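Local coordinates for phosphoenolpyruvate--protein phosphotransferase (Escherichia coli, PDB 5T12), which probably passes the phosphoryl group of phosphoenolpyruvate to the carrier protein NPr in the nitrogen-related phosphotransferase system, of which this chain is the N-terminal phosphotransfer part, at residues H78-D82 with T83-R87; A115-D119 with N120-E124; A167-Q171 with D172-G176; A203-P207 with S208-R212. The protein carries 1 engineered substitution. All blocks are in the same frame, centred on the assembly; numbering follows the deposited sequence.

Interaction 1: H78-D82 with T83-R87; sequences HLLSD and TRLRR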
loop_
_atom_site.group_PDB
_atom_site.type_symbol
_atom_site.label_atom_id
_atom_site.label_comp_id
_atom_site.label_asym_id
_atom_site.label_seq_id
_atom_site.Cartn_x
_atom_site.Cartn_y
_atom_site.Cartn_z
ATOM N N HIS A 78 -4.896 16.044 7.980
ATOM C CA HIS A 78 -5.931 16.952 8.460
ATOM C C HIS A 78 -7.319 16.484 8.039
ATOM O O HIS A 78 -8.280 16.618 8.805
ATOM C CB HIS A 78 -5.666 18.369 7.950
ATOM C CG HIS A 78 -4.446 19.005 8.541
ATOM N ND1 HIS A 78 -3.622 19.844 7.823
ATOM C CD2 HIS A 78 -3.915 18.928 9.784
ATOM C CE1 HIS A 78 -2.633 20.253 8.596
ATOM N NE2 HIS A 78 -2.787 19.712 9.791
ATOM N N LEU A 79 -7.442 15.941 6.825
ATOM C CA LEU A 79 -8.714 15.369 6.396
ATOM C C LEU A 79 -9.102 14.184 7.270
ATOM O O LEU A 79 -10.285 13.982 7.569
ATOM C CB LEU A 79 -8.630 14.949 4.928
ATOM C CG LEU A 79 -9.848 14.245 4.321
ATOM C CD1 LEU A 79 -11.043 15.186 4.262
ATOM C CD2 LEU A 79 -9.522 13.697 2.940
ATOM N N LEU A 80 -8.115 13.393 7.698
ATOM C CA LEU A 80 -8.402 12.227 8.528
ATOM C C LEU A 80 -8.803 12.621 9.944
ATOM O O LEU A 80 -9.497 11.856 10.623
ATOM C CB LEU A 80 -7.189 11.296 8.559
ATOM C CG LEU A 80 -7.008 10.396 7.337
ATOM C CD1 LEU A 80 -5.655 9.701 7.368
ATOM C CD2 LEU A 80 -8.134 9.377 7.268
ATOM N N SER A 81 -8.383 13.797 10.405
ATOM C CA SER A 81 -8.706 14.275 11.742
ATOM C C SER A 81 -9.856 15.275 11.747
ATOM O O SER A 81 -10.123 15.893 12.782
ATOM C CB SER A 81 -7.467 14.898 12.390
ATOM O OG SER A 81 -6.870 15.851 11.529
ATOM N N ASP A 82 -10.542 15.442 10.619
ATOM C CA ASP A 82 -11.640 16.393 10.533
ATOM C C ASP A 82 -12.899 15.789 11.144
ATOM O O ASP A 82 -13.294 14.671 10.796
ATOM C CB ASP A 82 -11.888 16.789 9.079
ATOM C CG ASP A 82 -12.699 18.060 8.956
ATOM O OD1 ASP A 82 -13.924 18.004 9.187
ATOM O OD2 ASP A 82 -12.114 19.114 8.633
ATOM N N THR A 83 -13.527 16.532 12.059
ATOM C CA THR A 83 -14.694 16.012 12.763
ATOM C C THR A 83 -15.873 15.799 11.824
ATOM O O THR A 83 -16.701 14.912 12.064
ATOM C CB THR A 83 -15.087 16.953 13.901
ATOM O OG1 THR A 83 -15.422 18.240 13.366
ATOM C CG2 THR A 83 -13.938 17.103 14.888
ATOM N N ARG A 84 -15.972 16.597 10.757
ATOM C CA ARG A 84 -17.030 16.384 9.774
ATOM C C ARG A 84 -16.914 15.016 9.118
ATOM O O ARG A 84 -17.933 14.384 8.818
ATOM C CB ARG A 84 -17.002 17.487 8.716
ATOM C CG ARG A 84 -17.556 18.819 9.193
ATOM C CD ARG A 84 -17.252 19.932 8.205
ATOM N NE ARG A 84 -15.821 20.220 8.141
ATOM C CZ ARG A 84 -15.284 21.189 7.408
ATOM N NH1 ARG A 84 -16.058 21.973 6.668
ATOM N NH2 ARG A 84 -13.972 21.377 7.414
ATOM N N LEU A 85 -15.686 14.541 8.888
ATOM C CA LEU A 85 -15.502 13.182 8.390
ATOM C C LEU A 85 -15.976 12.156 9.410
ATOM O O LEU A 85 -16.628 11.169 9.052
ATOM C CB LEU A 85 -14.033 12.945 8.039
ATOM C CG LEU A 85 -13.662 11.501 7.688
ATOM C CD1 LEU A 85 -14.369 11.058 6.417
ATOM C CD2 LEU A 85 -12.156 11.342 7.552
ATOM N N ARG A 86 -15.656 12.374 10.687
ATOM C CA ARG A 86 -16.067 11.435 11.724
ATOM C C ARG A 86 -17.583 11.426 11.891
ATOM O O ARG A 86 -18.182 10.372 12.138
ATOM C CB ARG A 86 -15.373 11.784 13.041
ATOM C CG ARG A 86 -15.508 10.731 14.122
ATOM C CD ARG A 86 -16.385 11.223 15.256
ATOM N NE ARG A 86 -15.829 12.397 15.922
ATOM C CZ ARG A 86 -16.452 13.068 16.884
ATOM N NH1 ARG A 86 -17.653 12.683 17.293
ATOM N NH2 ARG A 86 -15.876 14.127 17.439
ATOM N N ARG A 87 -18.221 12.591 11.752
ATOM C CA ARG A 87 -19.677 12.651 11.845
ATOM C C ARG A 87 -20.334 11.936 10.671
ATOM O O ARG A 87 -21.402 11.332 10.825
ATOM C CB ARG A 87 -20.142 14.106 11.922
ATOM C CG ARG A 87 -19.646 14.852 13.150
ATOM C CD ARG A 87 -20.262 16.237 13.248
ATOM N NE ARG A 87 -21.694 16.174 13.526
ATOM C CZ ARG A 87 -22.462 17.236 13.745
ATOM N NH1 ARG A 87 -23.755 17.080 13.990
ATOM N NH2 ARG A 87 -21.938 18.453 13.721
#

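Interaction 2: A115-D119 with N120-E124; sequences AALSD and NYLKE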
loop_
_atom_site.group_PDB
_atom_site.type_symbol
_atom_site.label_atom_id
_atom_site.label_comp_id
_atom_site.label_asym_id
_atom_site.label_seq_id
_atom_site.Cartn_x
_atom_site.Cartn_y
_atom_site.Cartn_z
ATOM N N ALA A 115 -14.825 11.875 -8.641
ATOM C CA ALA A 115 -14.678 11.397 -10.011
ATOM C C ALA A 115 -15.649 12.074 -10.970
ATOM O O ALA A 115 -15.397 12.086 -12.179
ATOM C CB ALA A 115 -14.869 9.881 -10.062
ATOM N N ALA A 116 -16.747 12.635 -10.462
ATOM C CA ALA A 116 -17.722 13.311 -11.306
ATOM C C ALA A 116 -17.365 14.765 -11.584
ATOM O O ALA A 116 -18.030 15.402 -12.407
ATOM C CB ALA A 116 -19.110 13.243 -10.663
ATOM N N LEU A 117 -16.338 15.299 -10.930
ATOM C CA LEU A 117 -15.995 16.702 -11.092
ATOM C C LEU A 117 -15.295 16.940 -12.426
ATOM O O LEU A 117 -14.699 16.039 -13.021
ATOM C CB LEU A 117 -15.101 17.172 -9.945
ATOM C CG LEU A 117 -15.696 17.031 -8.545
ATOM C CD1 LEU A 117 -14.737 17.573 -7.497
ATOM C CD2 LEU A 117 -17.042 17.734 -8.467
ATOM N N SER A 118 -15.379 18.184 -12.896
ATOM C CA SER A 118 -14.682 18.591 -14.109
ATOM C C SER A 118 -13.323 19.214 -13.824
ATOM O O SER A 118 -12.482 19.268 -14.728
ATOM C CB SER A 118 -15.538 19.580 -14.905
ATOM O OG SER A 118 -15.824 20.736 -14.137
ATOM N N ASP A 119 -13.097 19.685 -12.599
ATOM C CA ASP A 119 -11.797 20.223 -12.221
ATOM C C ASP A 119 -10.732 19.143 -12.345
ATOM O O ASP A 119 -10.851 18.072 -11.742
ATOM C CB ASP A 119 -11.851 20.766 -10.794
ATOM C CG ASP A 119 -12.914 21.832 -10.617
ATOM O OD1 ASP A 119 -13.139 22.612 -11.566
ATOM O OD2 ASP A 119 -13.526 21.888 -9.531
ATOM N N ASN A 120 -9.689 19.430 -13.126
ATOM C CA ASN A 120 -8.714 18.402 -13.478
ATOM C C ASN A 120 -7.951 17.908 -12.253
ATOM O O ASN A 120 -7.809 16.696 -12.050
ATOM C CB ASN A 120 -7.751 18.942 -14.537
ATOM C CG ASN A 120 -8.462 19.368 -15.807
ATOM O OD1 ASN A 120 -9.490 18.800 -16.178
ATOM N ND2 ASN A 120 -7.918 20.375 -16.480
ATOM N N TYR A 121 -7.452 18.826 -11.422
ATOM C CA TYR A 121 -6.613 18.421 -10.299
ATOM C C TYR A 121 -7.401 17.748 -9.183
ATOM O O TYR A 121 -6.822 16.967 -8.419
ATOM C CB TYR A 121 -5.847 19.626 -9.747
ATOM C CG TYR A 121 -4.723 20.096 -10.643
ATOM C CD1 TYR A 121 -3.518 19.406 -10.696
ATOM C CD2 TYR A 121 -4.863 21.231 -11.430
ATOM C CE1 TYR A 121 -2.486 19.830 -11.512
ATOM C CE2 TYR A 121 -3.836 21.663 -12.249
ATOM C CZ TYR A 121 -2.651 20.960 -12.285
ATOM O OH TYR A 121 -1.627 21.389 -13.098
ATOM N N LEU A 122 -8.700 18.027 -9.063
ATOM C CA LEU A 122 -9.544 17.334 -8.096
ATOM C C LEU A 122 -10.091 16.021 -8.635
ATOM O O LEU A 122 -10.336 15.092 -7.855
ATOM C CB LEU A 122 -10.713 18.225 -7.670
ATOM C CG LEU A 122 -10.475 19.173 -6.495
ATOM C CD1 LEU A 122 -11.736 19.965 -6.183
ATOM C CD2 LEU A 122 -10.018 18.389 -5.277
ATOM N N LYS A 123 -10.286 15.934 -9.952
ATOM C CA LYS A 123 -10.852 14.736 -10.567
ATOM C C LYS A 123 -9.997 13.507 -10.278
ATOM O O LYS A 123 -10.508 12.463 -9.857
ATOM C CB LYS A 123 -10.979 14.958 -12.074
ATOM C CG LYS A 123 -12.010 14.115 -12.792
ATOM C CD LYS A 123 -12.015 14.488 -14.268
ATOM C CE LYS A 123 -13.271 14.023 -14.976
ATOM N NZ LYS A 123 -13.940 15.163 -15.664
ATOM N N GLU A 124 -8.685 13.621 -10.492
ATOM C CA GLU A 124 -7.775 12.490 -10.381
ATOM C C GLU A 124 -7.506 12.072 -8.942
ATOM O O GLU A 124 -6.968 10.982 -8.724
ATOM C CB GLU A 124 -6.447 12.818 -11.069
ATOM C CG GLU A 124 -6.555 13.816 -12.218
ATOM C CD GLU A 124 -7.296 13.267 -13.424
ATOM O OE1 GLU A 124 -7.345 12.030 -13.588
ATOM O OE2 GLU A 124 -7.829 14.077 -14.214
#

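Interaction 3: A167-Q171 with D172-G176; sequences AELPQ and DRLVG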
loop_
_atom_site.group_PDB
_atom_site.type_symbol
_atom_site.label_atom_id
_atom_site.label_comp_id
_atom_site.label_asym_id
_atom_site.label_seq_id
_atom_site.Cartn_x
_atom_site.Cartn_y
_atom_site.Cartn_z
ATOM N N ALA A 167 -1.651 0.541 0.303
ATOM C CA ALA A 167 -2.366 0.944 1.507
ATOM C C ALA A 167 -2.844 -0.235 2.343
ATOM O O ALA A 167 -3.197 -0.037 3.510
ATOM C CB ALA A 167 -3.555 1.832 1.133
ATOM N N GLU A 168 -2.869 -1.447 1.789
ATOM C CA GLU A 168 -3.243 -2.639 2.540
ATOM C C GLU A 168 -2.041 -3.536 2.822
ATOM O O GLU A 168 -2.177 -4.759 2.911
ATOM C CB GLU A 168 -4.337 -3.420 1.808
ATOM C CG GLU A 168 -4.104 -3.619 0.315
ATOM C CD GLU A 168 -5.221 -4.408 -0.348
ATOM O OE1 GLU A 168 -5.559 -5.500 0.155
ATOM O OE2 GLU A 168 -5.769 -3.934 -1.366
ATOM N N LEU A 169 -0.859 -2.939 2.975
ATOM C CA LEU A 169 0.364 -3.672 3.260
ATOM C C LEU A 169 1.054 -3.091 4.486
ATOM O O LEU A 169 1.070 -1.868 4.671
ATOM C CB LEU A 169 1.329 -3.629 2.065
ATOM C CG LEU A 169 0.848 -4.268 0.762
ATOM C CD1 LEU A 169 1.892 -4.093 -0.328
ATOM C CD2 LEU A 169 0.530 -5.740 0.971
ATOM N N PRO A 170 1.625 -3.939 5.342
ATOM C CA PRO A 170 2.422 -3.433 6.468
ATOM C C PRO A 170 3.814 -3.027 5.997
ATOM O O PRO A 170 4.470 -3.762 5.255
ATOM C CB PRO A 170 2.479 -4.627 7.426
ATOM C CG PRO A 170 2.358 -5.818 6.530
ATOM C CD PRO A 170 1.468 -5.403 5.384
ATOM N N GLN A 171 4.264 -1.847 6.432
ATOM C CA GLN A 171 5.563 -1.348 5.990
ATOM C C GLN A 171 6.706 -2.182 6.553
ATOM O O GLN A 171 7.685 -2.457 5.849
ATOM C CB GLN A 171 5.737 0.117 6.388
ATOM C CG GLN A 171 7.162 0.626 6.197
ATOM C CD GLN A 171 7.335 2.072 6.610
ATOM O OE1 GLN A 171 7.543 2.375 7.786
ATOM N NE2 GLN A 171 7.257 2.976 5.641
ATOM N N ASP A 172 6.603 -2.590 7.822
ATOM C CA ASP A 172 7.702 -3.298 8.470
ATOM C C ASP A 172 8.047 -4.596 7.750
ATOM O O ASP A 172 9.210 -5.017 7.750
ATOM C CB ASP A 172 7.352 -3.581 9.930
ATOM C CG ASP A 172 6.022 -4.293 10.080
ATOM O OD1 ASP A 172 5.043 -3.870 9.428
ATOM O OD2 ASP A 172 5.957 -5.279 10.843
ATOM N N ARG A 173 7.061 -5.235 7.122
ATOM C CA ARG A 173 7.287 -6.494 6.427
ATOM C C ARG A 173 7.638 -6.305 4.958
ATOM O O ARG A 173 8.342 -7.144 4.385
ATOM C CB ARG A 173 6.048 -7.384 6.545
ATOM C CG ARG A 173 5.660 -7.723 7.974
ATOM C CD ARG A 173 4.573 -8.780 7.992
ATOM N NE ARG A 173 4.649 -9.625 9.180
ATOM C CZ ARG A 173 3.728 -9.658 10.136
ATOM N NH1 ARG A 173 2.645 -8.900 10.043
ATOM N NH2 ARG A 173 3.885 -10.459 11.180
ATOM N N LEU A 174 7.168 -5.224 4.337
ATOM C CA LEU A 174 7.417 -4.971 2.920
ATOM C C LEU A 174 8.821 -4.407 2.750
ATOM O O LEU A 174 9.112 -3.294 3.203
ATOM C CB LEU A 174 6.369 -4.014 2.360
ATOM C CG LEU A 174 6.495 -3.646 0.881
ATOM C CD1 LEU A 174 6.290 -4.870 0.003
ATOM C CD2 LEU A 174 5.507 -2.548 0.517
ATOM N N VAL A 175 9.692 -5.165 2.085
ATOM C CA VAL A 175 11.071 -4.745 1.854
ATOM C C VAL A 175 11.380 -4.506 0.385
ATOM O O VAL A 175 12.454 -3.965 0.078
ATOM C CB VAL A 175 12.076 -5.757 2.442
ATOM C CG1 VAL A 175 11.837 -5.936 3.934
ATOM C CG2 VAL A 175 11.971 -7.088 1.719
ATOM N N GLY A 176 10.491 -4.884 -0.527
ATOM C CA GLY A 176 10.732 -4.684 -1.943
ATOM C C GLY A 176 9.474 -4.932 -2.742
ATOM O O GLY A 176 8.535 -5.584 -2.274
#

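Interaction 4: A203-P207 with S208-R212; sequences ADIQP and SVLHR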
loop_
_atom_site.group_PDB
_atom_site.type_symbol
_atom_site.label_atom_id
_atom_site.label_comp_id
_atom_site.label_asym_id
_atom_site.label_seq_id
_atom_site.Cartn_x
_atom_site.Cartn_y
_atom_site.Cartn_z
ATOM N N ALA A 203 9.113 -5.526 -15.744
ATOM C CA ALA A 203 9.892 -6.756 -15.710
ATOM C C ALA A 203 9.081 -7.907 -16.290
ATOM O O ALA A 203 7.990 -8.210 -15.796
ATOM C CB ALA A 203 10.307 -7.080 -14.276
ATOM N N ASP A 204 9.621 -8.551 -17.326
ATOM C CA ASP A 204 9.048 -9.801 -17.809
ATOM C C ASP A 204 9.007 -10.798 -16.660
ATOM O O ASP A 204 10.043 -11.338 -16.256
ATOM C CB ASP A 204 9.850 -10.354 -18.991
ATOM C CG ASP A 204 9.772 -9.462 -20.216
ATOM O OD1 ASP A 204 8.841 -8.634 -20.291
ATOM O OD2 ASP A 204 10.639 -9.591 -21.105
ATOM N N ILE A 205 7.815 -11.034 -16.115
ATOM C CA ILE A 205 7.676 -11.759 -14.860
ATOM C C ILE A 205 6.261 -12.303 -14.782
ATOM O O ILE A 205 5.328 -11.724 -15.341
ATOM C CB ILE A 205 8.014 -10.844 -13.653
ATOM C CG1 ILE A 205 9.283 -11.328 -12.956
ATOM C CG2 ILE A 205 6.842 -10.725 -12.676
ATOM C CD1 ILE A 205 10.400 -10.351 -13.071
ATOM N N GLN A 206 6.105 -13.426 -14.099
ATOM C CA GLN A 206 4.779 -13.971 -13.818
ATOM C C GLN A 206 4.545 -13.927 -12.316
ATOM O O GLN A 206 5.168 -14.710 -11.574
ATOM C CB GLN A 206 4.650 -15.393 -14.362
ATOM C CG GLN A 206 4.676 -15.436 -15.888
ATOM C CD GLN A 206 4.659 -16.841 -16.453
ATOM O OE1 GLN A 206 5.085 -17.795 -15.801
ATOM N NE2 GLN A 206 4.169 -16.976 -17.679
ATOM N N PRO A 207 3.696 -13.019 -11.821
ATOM C CA PRO A 207 3.477 -12.926 -10.367
ATOM C C PRO A 207 3.050 -14.237 -9.732
ATOM O O PRO A 207 3.404 -14.511 -8.578
ATOM C CB PRO A 207 2.381 -11.857 -10.255
ATOM C CG PRO A 207 2.525 -11.034 -11.490
ATOM C CD PRO A 207 2.954 -11.988 -12.566
ATOM N N SER A 208 2.300 -15.061 -10.463
ATOM C CA SER A 208 1.879 -16.361 -9.958
ATOM C C SER A 208 3.030 -17.351 -9.837
ATOM O O SER A 208 2.863 -18.387 -9.185
ATOM C CB SER A 208 0.788 -16.939 -10.863
ATOM O OG SER A 208 1.177 -16.890 -12.226
ATOM N N VAL A 209 4.182 -17.063 -10.435
ATOM C CA VAL A 209 5.333 -17.954 -10.376
ATOM C C VAL A 209 6.329 -17.518 -9.309
ATOM O O VAL A 209 6.864 -18.354 -8.580
ATOM C CB VAL A 209 6.005 -18.049 -11.762
ATOM C CG1 VAL A 209 7.282 -18.873 -11.685
ATOM C CG2 VAL A 209 5.042 -18.659 -12.763
ATOM N N LEU A 210 6.586 -16.213 -9.193
ATOM C CA LEU A 210 7.484 -15.723 -8.154
ATOM C C LEU A 210 6.920 -15.904 -6.752
ATOM O O LEU A 210 7.666 -15.740 -5.781
ATOM C CB LEU A 210 7.809 -14.245 -8.381
ATOM C CG LEU A 210 8.580 -13.876 -9.648
ATOM C CD1 LEU A 210 9.176 -12.487 -9.505
ATOM C CD2 LEU A 210 9.660 -14.903 -9.955
ATOM N N HIS A 211 5.635 -16.228 -6.625
ATOM C CA HIS A 211 5.029 -16.425 -5.317
ATOM C C HIS A 211 5.683 -17.602 -4.602
ATOM O O HIS A 211 5.927 -18.653 -5.204
ATOM C CB HIS A 211 3.524 -16.654 -5.472
ATOM C CG HIS A 211 2.781 -16.719 -4.175
ATOM N ND1 HIS A 211 2.787 -15.689 -3.258
ATOM C CD2 HIS A 211 2.000 -17.689 -3.643
ATOM C CE1 HIS A 211 2.048 -16.024 -2.216
ATOM N NE2 HIS A 211 1.560 -17.234 -2.424
ATOM N N ARG A 212 5.984 -17.409 -3.314
ATOM C CA ARG A 212 6.617 -18.415 -2.459
ATOM C C ARG A 212 8.034 -18.761 -2.907
ATOM O O ARG A 212 8.509 -19.873 -2.666
ATOM C CB ARG A 212 5.781 -19.696 -2.372
ATOM C CG ARG A 212 4.353 -19.505 -1.915
ATOM C CD ARG A 212 3.552 -20.732 -2.287
ATOM N NE ARG A 212 2.124 -20.562 -2.059
ATOM C CZ ARG A 212 1.190 -21.161 -2.787
ATOM N NH1 ARG A 212 1.542 -21.952 -3.792
ATOM N NH2 ARG A 212 -0.094 -20.963 -2.521
#

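Interaction 1: H78-D82 with T83-R87
Asp82 meets Arg84 two residues on, and the pair starts helix 83-94 in the way an N-cap residue is expected to. Oxygen OD1 of Asp82 accepts the backbone N of Arg84 at 2.9 Å on its anti side, while its syn side takes Arg84 NE at 3.1 Å. The second oxygen, Asp82 OD2, lies 3.2 Å from Arg84 NH2, so the guanidinium grips the carboxylate side-on, one nitrogen to each oxygen, with the two planes 32° apart. The Arg84 chain folds back for this by its bend at chi3 (-67°), which brings NE round to the same oxygen that caps the backbone. Three donors thus hold the carboxylate against rotation, and the arginine charge and the helix start would both be expected to favour its ionised form. The Asp82 carbonyl joins in as well, with Arg86 N bonded to Asp82 O at 3.3 Å as the first full helical turn.

This is the solvent side, polar and well bonded, carried by Asp82 and Arg84. The packed side is built by Leu85, whose CD2 sits 3.2 Å from the carbonyl O of Leu79 and 4.0 Å from Leu80 CA, filling the inside of the corner between helices 68-80 and 83-94 of the helical subdomain, which in relatives binds the phosphocarrier. Leu80 is buried and turns its side chain onto Ala50, Ala51 and Phe54 of helix 36-61 and Leu136 of helix 126-140; Leu79 rests on Leu129 and Leu132 of the latter, so the corner is seated on both helices.

Interaction 2: A115-D119 with N120-E124
A short surface turn, in which Lys123 and Leu122 fold back on Leu117, links the end of helix 99-115 to the small helix 120-123. The chain doubles back far enough to bring the CA atoms of Ala115 and Lys123 to 5.1 Å from each other. Lys123 fastens this return with its ammonium group: NZ donates to the backbone O of Leu117 at 2.9 Å, arriving 17° out of the carbonyl plane. Its aliphatic part runs past the same oxygen, with Lys123 CG 3.3 Å from Leu117 O, and the bend at chi4 (125°) curls NZ round to reach it.

Both segments belong to the helical part of this phosphotransferase N-terminal region, the part that in relatives of the family docks the phosphocarrier protein. Asp119 holds the N-cap position of the small helix, although its side chain makes no capping bond. The helix is started by the backbone instead, with Lys123 N bonded to Asp119 O at 2.8 Å. Lys123 is therefore tied at both ends, by its amide to the cap residue and by its ammonium group to the carbonyl of Leu117.

On the apolar side, Leu117 and Leu122 bring their CD1 methyls to 4.1 Å. Leu122 CB lies equally near Leu117 CD1, and is also 4.2 Å from Asp119 CB.

Interaction 3: A167-Q171 with D172-G176
The amide N of Leu174 is shared by two carbonyls of the preceding turn. Its main bond goes to Pro170 O at 3.2 Å with an N-H...O angle of 144°, and a weak second one runs to Gln171 O at the same distance. The turn is part of a beta-alpha-beta crossover in the mobile domain of the PEP-utilising enzymes: strand 154-158 leads through helix 163-166 and this loop into strand 174-179, which lies parallel to it. The paired bonds from one N-H therefore close the loop exactly where the strand begins.

Two pairs of side chains pack round this closure. Leu169 and Leu174 approach from the two ends of the turn and meet through their branch methyls, CD1 of Leu169 lying 4.0 Å from CD2 of Leu174. Both are buried, against Leu156 of strand 154-158, with Trp17 also touching Leu169 and Phe154 touching Leu174. On the other flank the Pro170 ring lies against the aliphatic part of Arg173, its CG 4.0 Å from Arg173 CD. The arginine chain is extended from CG to NE, so its methylenes pass slantwise across the ring at CG, and Trp150 touches both residues.

Farther back in the loop, polar groups of helix 126-140 take over: Arg135 NH1 bonds to the carbonyls of Ala167 and Leu169, while Glu168 OE2 is bonded to Gln134 NE2. Asp172, at the exposed apex, curls back over the turn through its chi1 of 53°, which leaves OD1 of its carboxylate 3.3 Å from CB of Pro170.

Interaction 4: A203-P207 with S208-R212
Gln206 and the residues after Pro207 form a short, weakly bonded helical turn of the mobile domain, gathered on one oxygen. Gln206 O accepts from Val209 N at 2.8 Å and from Leu210 N at 3.2 Å. The two donors come from different directions: Leu210 N lies nearly in line with the C=O bond, whereas Val209 N stands well above the carbonyl plane, 52° out of it. Pro207, which has no N-H to offer, fits the first turn of a helix, where an amide hydrogen has no carbonyl of an earlier helical turn to meet. Its own oxygen is less firmly held, His211 N reaching Pro207 O at 3.4 Å in a weak bond that closes the turn. His211 ND1 is bonded to the backbone N of Gln18.

Side-chain contacts flank these bonds. The extended Gln206 chain crosses Val209, with OE1 3.2 Å from Val209 CG2, while the apolar pair CG1 of Ile205 and CD1 of Leu210 meets at 3.6 Å, the two side chains crossing at about a right angle. Ile205 and Leu210 are buried on Leu224 of strand 223-226, and Pro207 and Ser208 touch Gln18 of strand 11-18, so the turn lies against both strands.

Overall arrangement
The four contacts are all chain turns, set in series along one chain but shared between two parts of it. Interactions 1 and 2 lie in the helical part, centres 21 Å apart with nearest atoms about 9 Å apart; interactions 3 and 4 belong to the mobile domain, centres 18 Å apart. None touches another. Interaction 3, about 7 Å from the chain's centre, is the innermost, while interactions 1 and 4 lie on opposite sides of it, their centres 40 Å apart. Helix 126-140 relates the two parts, for it contacts both interaction 1 and interaction 3. In this family the mobile domain carries the phosphorylated histidine; here a glutamine takes its place, probably the engineered substitution.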